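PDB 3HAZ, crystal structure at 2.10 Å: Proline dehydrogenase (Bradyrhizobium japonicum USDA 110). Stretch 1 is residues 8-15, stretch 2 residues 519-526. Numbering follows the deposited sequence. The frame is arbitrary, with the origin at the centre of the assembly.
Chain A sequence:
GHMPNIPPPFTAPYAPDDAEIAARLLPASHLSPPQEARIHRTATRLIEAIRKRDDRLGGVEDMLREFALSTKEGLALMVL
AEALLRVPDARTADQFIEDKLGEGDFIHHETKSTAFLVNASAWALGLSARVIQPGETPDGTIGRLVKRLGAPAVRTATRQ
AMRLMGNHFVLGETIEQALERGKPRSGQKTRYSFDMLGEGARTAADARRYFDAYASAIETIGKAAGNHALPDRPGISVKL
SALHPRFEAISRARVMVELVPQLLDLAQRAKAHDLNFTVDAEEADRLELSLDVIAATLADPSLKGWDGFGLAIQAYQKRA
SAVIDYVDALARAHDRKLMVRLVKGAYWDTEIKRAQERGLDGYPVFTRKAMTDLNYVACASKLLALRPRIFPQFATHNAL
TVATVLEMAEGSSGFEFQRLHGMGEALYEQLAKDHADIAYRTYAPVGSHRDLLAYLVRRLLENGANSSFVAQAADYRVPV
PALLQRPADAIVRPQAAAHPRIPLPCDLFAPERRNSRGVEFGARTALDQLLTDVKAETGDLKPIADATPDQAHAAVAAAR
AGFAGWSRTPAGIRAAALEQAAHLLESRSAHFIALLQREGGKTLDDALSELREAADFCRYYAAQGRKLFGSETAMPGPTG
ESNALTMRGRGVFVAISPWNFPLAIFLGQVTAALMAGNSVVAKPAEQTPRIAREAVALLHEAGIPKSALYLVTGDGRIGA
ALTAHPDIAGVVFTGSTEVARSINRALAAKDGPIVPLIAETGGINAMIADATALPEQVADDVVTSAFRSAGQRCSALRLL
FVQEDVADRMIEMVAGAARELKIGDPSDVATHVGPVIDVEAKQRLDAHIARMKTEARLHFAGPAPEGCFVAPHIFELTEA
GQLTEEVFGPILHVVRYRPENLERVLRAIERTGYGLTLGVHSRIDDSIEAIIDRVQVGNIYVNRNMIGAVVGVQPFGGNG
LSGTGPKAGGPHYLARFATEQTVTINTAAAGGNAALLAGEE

Stretch 1 (8-15) PPFTAPYA
Stretch 2 519-526: VEFGARTA

The most unusual feature of this contact is a single backbone oxygen that takes two hydrogen bonds from one arginine. Phe 10 O accepts from Arg 524 NE and from Arg 524 NH2, each at 2.8 Å. Phe 10 O lies at the edge of the guanidinium, near its plane, so both N-H groups can converge on it.

The two stretches lie more than 500 residues apart in one chain. Stretch 1 has no regular helix or strand. It is mostly extended: phi/psi is -50/132 at Pro 9 and -60/132 at Phe 10. Thr 11 departs from this at -155/46, and Tyr 14 sits at -68/-46. Stretch 2 makes a type I beta turn from Glu 520 to Ala 523. Phe 521 (-66/-21) and Gly 522 (-82/2) are its middle residues, and Ala 523 N donates to Glu 520 O at 3.1 Å. Ala 523 is then the N-cap residue of a helix that starts at Arg 524 and continues beyond the stretch. A weak bond runs from Ala 526 N to Ala 523 O at 2.8 Å.

The register is marked by two CA pairs. Thr 11 CA is 6.8 Å from Arg 524 CA, and Tyr 14 CA is 6.6 Å from Ala 523 CA. Later residues of stretch 1 therefore meet earlier residues of stretch 2.

The CA-to-CB bond of Arg 524 points sideways, but the end of its side chain comes nearer to stretch 1. Chi1 is p (74°), chi2 is t (179°), chi3 is 96° and chi4 is -127°. Pro 9 lies over one face of the guanidinium, with Pro 9 CB 3.7 Å from Arg 524 CZ. A compact apolar ring suits this flat surface. The Phe 10 side chain, chi1 t, leads away, so its part in the pairing is chiefly through its carbonyl.

Thr 11 has chi1 t, and its CA-to-CB bond points toward stretch 2. Thr 11 OG1 is 2.8 Å from Thr 525 OG1; Thr 525 has chi1 m. Water 1 hydrogen-bonds to Thr 11 OG1 at 2.8 Å and accepts from Thr 525 N at 3.0 Å. This gives a partner to an amide in the first turn of the helix.

Tyr 14 has chi1 t (-156°) and chi2 76°, and its CA-to-CB bond points toward stretch 2. Glu 520 CG lies over one face of its ring, 3.9 Å from the Tyr 14 ring centroid and 24° off the normal, a CH-pi contact. Tyr 14 CD1 packs against Ala 523 CB at 3.8 Å, where a small methyl suits the close fit. Water 2 links the polar ends, 2.6 Å from Tyr 14 OH and donating to Glu 520 OE1 at 2.7 Å.

Glu 520 has chi1 t, chi2 p and chi3 71°. Its side chain folds back so that Glu 520 OE2 accepts from Gly 522 N at 2.8 Å. Glycine suits this place, since an ideal CB on Gly 522 would lie 3.0 Å from Glu 520 OE2 and clash.

The contact buries 336 Å², both sides summed. Arg 524 and Tyr 14 contribute most. Phe 10, Glu 520, Gly 522 and Ala 523 are buried.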

ATOM      1  N   PRO A   8     -51.087  20.427  21.286  1.00 40.54           N
ATOM      2  CA  PRO A   8     -51.111  20.796  19.864  1.00 45.82           C
ATOM      3  C   PRO A   8     -50.765  19.595  18.989  1.00 38.21           C
ATOM      4  O   PRO A   8     -50.135  18.658  19.473  1.00 33.92           O
ATOM      5  CB  PRO A   8     -49.999  21.852  19.748  1.00 46.47           C
ATOM      6  CG  PRO A   8     -49.717  22.295  21.152  1.00 52.16           C
ATOM      7  CD  PRO A   8     -50.007  21.107  22.018  1.00 45.30           C
ATOM      8  N   PRO A   9     -51.177  19.618  17.714  1.00 38.15           N
ATOM      9  CA  PRO A   9     -50.830  18.514  16.815  1.00 33.40           C
ATOM     10  C   PRO A   9     -49.336  18.227  16.878  1.00 33.80           C
ATOM     11  O   PRO A   9     -48.538  19.156  16.808  1.00 31.90           O
ATOM     12  CB  PRO A   9     -51.220  19.053  15.442  1.00 38.27           C
ATOM     13  CG  PRO A   9     -52.346  20.001  15.729  1.00 39.88           C
ATOM     14  CD  PRO A   9     -52.022  20.631  17.056  1.00 38.15           C
ATOM     15  N   PHE A  10     -48.971  16.956  17.019  1.00 27.43           N
ATOM     16  CA  PHE A  10     -47.570  16.573  17.186  1.00 27.18           C
ATOM     17  C   PHE A  10     -46.703  16.996  15.998  1.00 33.81           C
ATOM     18  O   PHE A  10     -47.054  16.749  14.843  1.00 32.16           O
ATOM     19  CB  PHE A  10     -47.468  15.066  17.402  1.00 23.25           C
ATOM     20  CG  PHE A  10     -46.086  14.591  17.744  1.00 26.06           C
ATOM     21  CD1 PHE A  10     -45.590  14.734  19.028  1.00 31.96           C
ATOM     22  CD2 PHE A  10     -45.299  13.976  16.791  1.00 24.01           C
ATOM     23  CE1 PHE A  10     -44.321  14.281  19.350  1.00 34.12           C
ATOM     24  CE2 PHE A  10     -44.027  13.519  17.105  1.00 22.19           C
ATOM     25  CZ  PHE A  10     -43.539  13.674  18.385  1.00 30.52           C
ATOM     26  N   THR A  11     -45.559  17.616  16.283  1.00 33.88           N
ATOM     27  CA  THR A  11     -44.694  18.122  15.225  1.00 36.60           C
ATOM     28  C   THR A  11     -43.212  18.239  15.624  1.00 47.67           C
ATOM     29  O   THR A  11     -42.562  19.248  15.351  1.00 56.85           O
ATOM     30  CB  THR A  11     -45.210  19.487  14.697  1.00 41.72           C
ATOM     31  OG1 THR A  11     -44.318  19.988  13.695  1.00 40.40           O
ATOM     32  CG2 THR A  11     -45.319  20.500  15.829  1.00 37.72           C
ATOM     33  N   ALA A  12     -42.675  17.198  16.251  1.00 41.15           N
ATOM     34  CA  ALA A  12     -41.258  17.174  16.618  1.00 35.31           C
ATOM     35  C   ALA A  12     -40.352  17.146  15.386  1.00 35.74           C
ATOM     36  O   ALA A  12     -40.754  16.655  14.328  1.00 31.54           O
ATOM     37  CB  ALA A  12     -40.964  15.975  17.511  1.00 28.40           C
ATOM     38  N   PRO A  13     -39.123  17.677  15.518  1.00 33.30           N
ATOM     39  CA  PRO A  13     -38.155  17.620  14.414  1.00 28.31           C
ATOM     40  C   PRO A  13     -37.920  16.181  13.962  1.00 26.97           C
ATOM     41  O   PRO A  13     -37.699  15.301  14.795  1.00 23.18           O
ATOM     42  CB  PRO A  13     -36.883  18.214  15.032  1.00 31.09           C
ATOM     43  CG  PRO A  13     -37.397  19.138  16.104  1.00 29.61           C
ATOM     44  CD  PRO A  13     -38.593  18.414  16.679  1.00 32.12           C
ATOM     45  N   TYR A  14     -37.959  15.966  12.650  1.00 23.71           N
ATOM     46  CA  TYR A  14     -38.000  14.629  12.066  1.00 24.32           C
ATOM     47  C   TYR A  14     -36.718  13.831  12.258  1.00 25.84           C
ATOM     48  O   TYR A  14     -36.761  12.658  12.624  1.00 26.41           O
ATOM     49  CB  TYR A  14     -38.318  14.727  10.569  1.00 24.06           C
ATOM     50  CG  TYR A  14     -38.934  13.478   9.975  1.00 24.75           C
ATOM     51  CD1 TYR A  14     -40.270  13.159  10.213  1.00 29.60           C
ATOM     52  CD2 TYR A  14     -38.188  12.624   9.170  1.00 20.62           C
ATOM     53  CE1 TYR A  14     -40.845  12.026   9.665  1.00 25.55           C
ATOM     54  CE2 TYR A  14     -38.753  11.488   8.620  1.00 24.71           C
ATOM     55  CZ  TYR A  14     -40.083  11.195   8.871  1.00 27.34           C
ATOM     56  OH  TYR A  14     -40.652  10.066   8.324  1.00 23.46           O
ATOM     57  N   ALA A  15     -35.577  14.462  11.999  1.00 22.55           N
ATOM     58  CA  ALA A  15     -34.299  13.754  12.012  1.00 25.64           C
ATOM     59  C   ALA A  15     -33.171  14.561  12.648  1.00 29.25           C
ATOM     60  O   ALA A  15     -32.208  14.913  11.974  1.00 32.90           O
ATOM     61  CB  ALA A  15     -33.908  13.351  10.592  1.00 25.59           C
ATOM     62  N   VAL A 519     -38.090  16.285   0.248  1.00 18.19           N
ATOM     63  CA  VAL A 519     -38.921  16.739   1.353  1.00 17.53           C
ATOM     64  C   VAL A 519     -39.709  15.551   1.884  1.00 23.32           C
ATOM     65  O   VAL A 519     -40.213  14.747   1.101  1.00 26.22           O
ATOM     66  CB  VAL A 519     -39.907  17.850   0.889  1.00 19.60           C
ATOM     67  CG1 VAL A 519     -40.819  18.287   2.027  1.00 20.14           C
ATOM     68  CG2 VAL A 519     -39.137  19.050   0.316  1.00 21.79           C
ATOM     69  N   GLU A 520     -39.799  15.427   3.206  1.00 18.45           N
ATOM     70  CA  GLU A 520     -40.640  14.401   3.815  1.00 18.89           C
ATOM     71  C   GLU A 520     -42.055  14.932   4.014  1.00 24.32           C
ATOM     72  O   GLU A 520     -42.296  15.774   4.886  1.00 24.12           O
ATOM     73  CB  GLU A 520     -40.060  13.923   5.148  1.00 22.61           C
ATOM     74  CG  GLU A 520     -40.921  12.870   5.848  1.00 26.86           C
ATOM     75  CD  GLU A 520     -41.318  11.731   4.918  1.00 26.91           C
ATOM     76  OE1 GLU A 520     -40.433  10.926   4.560  1.00 24.73           O
ATOM     77  OE2 GLU A 520     -42.515  11.638   4.547  1.00 19.23           O
ATOM     78  N   PHE A 521     -42.985  14.442   3.196  1.00 20.96           N
ATOM     79  CA  PHE A 521     -44.370  14.891   3.240  1.00 24.43           C
ATOM     80  C   PHE A 521     -45.029  14.485   4.562  1.00 27.62           C
ATOM     81  O   PHE A 521     -46.030  15.075   4.974  1.00 21.97           O
ATOM     82  CB  PHE A 521     -45.154  14.305   2.062  1.00 30.39           C
ATOM     83  CG  PHE A 521     -44.875  14.977   0.743  1.00 28.21           C
ATOM     84  CD1 PHE A 521     -43.728  15.726   0.554  1.00 29.51           C
ATOM     85  CD2 PHE A 521     -45.750  14.827  -0.319  1.00 30.48           C
ATOM     86  CE1 PHE A 521     -43.470  16.332  -0.660  1.00 31.54           C
ATOM     87  CE2 PHE A 521     -45.497  15.429  -1.535  1.00 33.78           C
ATOM     88  CZ  PHE A 521     -44.355  16.182  -1.707  1.00 31.66           C
ATOM     89  N   GLY A 522     -44.454  13.482   5.222  1.00 22.28           N
ATOM     90  CA  GLY A 522     -44.983  12.985   6.481  1.00 25.01           C
ATOM     91  C   GLY A 522     -44.559  13.812   7.680  1.00 27.09           C
ATOM     92  O   GLY A 522     -44.892  13.479   8.817  1.00 25.76           O
ATOM     93  N   ALA A 523     -43.803  14.878   7.425  1.00 20.74           N
ATOM     94  CA  ALA A 523     -43.433  15.839   8.458  1.00 23.69           C
ATOM     95  C   ALA A 523     -44.179  17.131   8.173  1.00 28.82           C
ATOM     96  O   ALA A 523     -43.800  17.883   7.275  1.00 32.53           O
ATOM     97  CB  ALA A 523     -41.928  16.082   8.448  1.00 21.39           C
ATOM     98  N   ARG A 524     -45.236  17.395   8.937  1.00 29.51           N
ATOM     99  CA  ARG A 524     -46.159  18.481   8.597  1.00 25.64           C
ATOM    100  C   ARG A 524     -45.490  19.852   8.469  1.00 29.65           C
ATOM    101  O   ARG A 524     -45.920  20.684   7.669  1.00 34.38           O
ATOM    102  CB  ARG A 524     -47.345  18.535   9.569  1.00 26.95           C
ATOM    103  CG  ARG A 524     -47.030  19.086  10.951  1.00 33.92           C
ATOM    104  CD  ARG A 524     -48.284  19.134  11.836  1.00 38.27           C
ATOM    105  NE  ARG A 524     -48.419  17.959  12.700  1.00 35.98           N
ATOM    106  CZ  ARG A 524     -49.497  17.179  12.772  1.00 30.56           C
ATOM    107  NH1 ARG A 524     -50.567  17.426  12.030  1.00 29.67           N
ATOM    108  NH2 ARG A 524     -49.510  16.144  13.604  1.00 30.11           N
ATOM    109  N   THR A 525     -44.441  20.091   9.248  1.00 28.42           N
ATOM    110  CA  THR A 525     -43.713  21.350   9.144  1.00 31.37           C
ATOM    111  C   THR A 525     -43.070  21.475   7.765  1.00 28.91           C
ATOM    112  O   THR A 525     -43.122  22.536   7.142  1.00 28.19           O
ATOM    113  CB  THR A 525     -42.627  21.479  10.232  1.00 42.18           C
ATOM    114  OG1 THR A 525     -43.233  21.392  11.527  1.00 54.78           O
ATOM    115  CG2 THR A 525     -41.918  22.814  10.116  1.00 40.25           C
ATOM    116  N   ALA A 526     -42.474  20.384   7.292  1.00 22.25           N
ATOM    117  CA  ALA A 526     -41.802  20.369   5.992  1.00 19.53           C
ATOM    118  C   ALA A 526     -42.789  20.479   4.833  1.00 23.26           C
ATOM    119  O   ALA A 526     -42.561  21.239   3.890  1.00 28.20           O
ATOM    120  CB  ALA A 526     -40.938  19.101   5.845  1.00 18.12           C
TER
HETATM  121  O   HOH W   1     -43.500  18.456  11.544  1.00 28.24           O
HETATM  122  O   HOH W   2     -39.570   8.972   6.255  1.00 23.67           O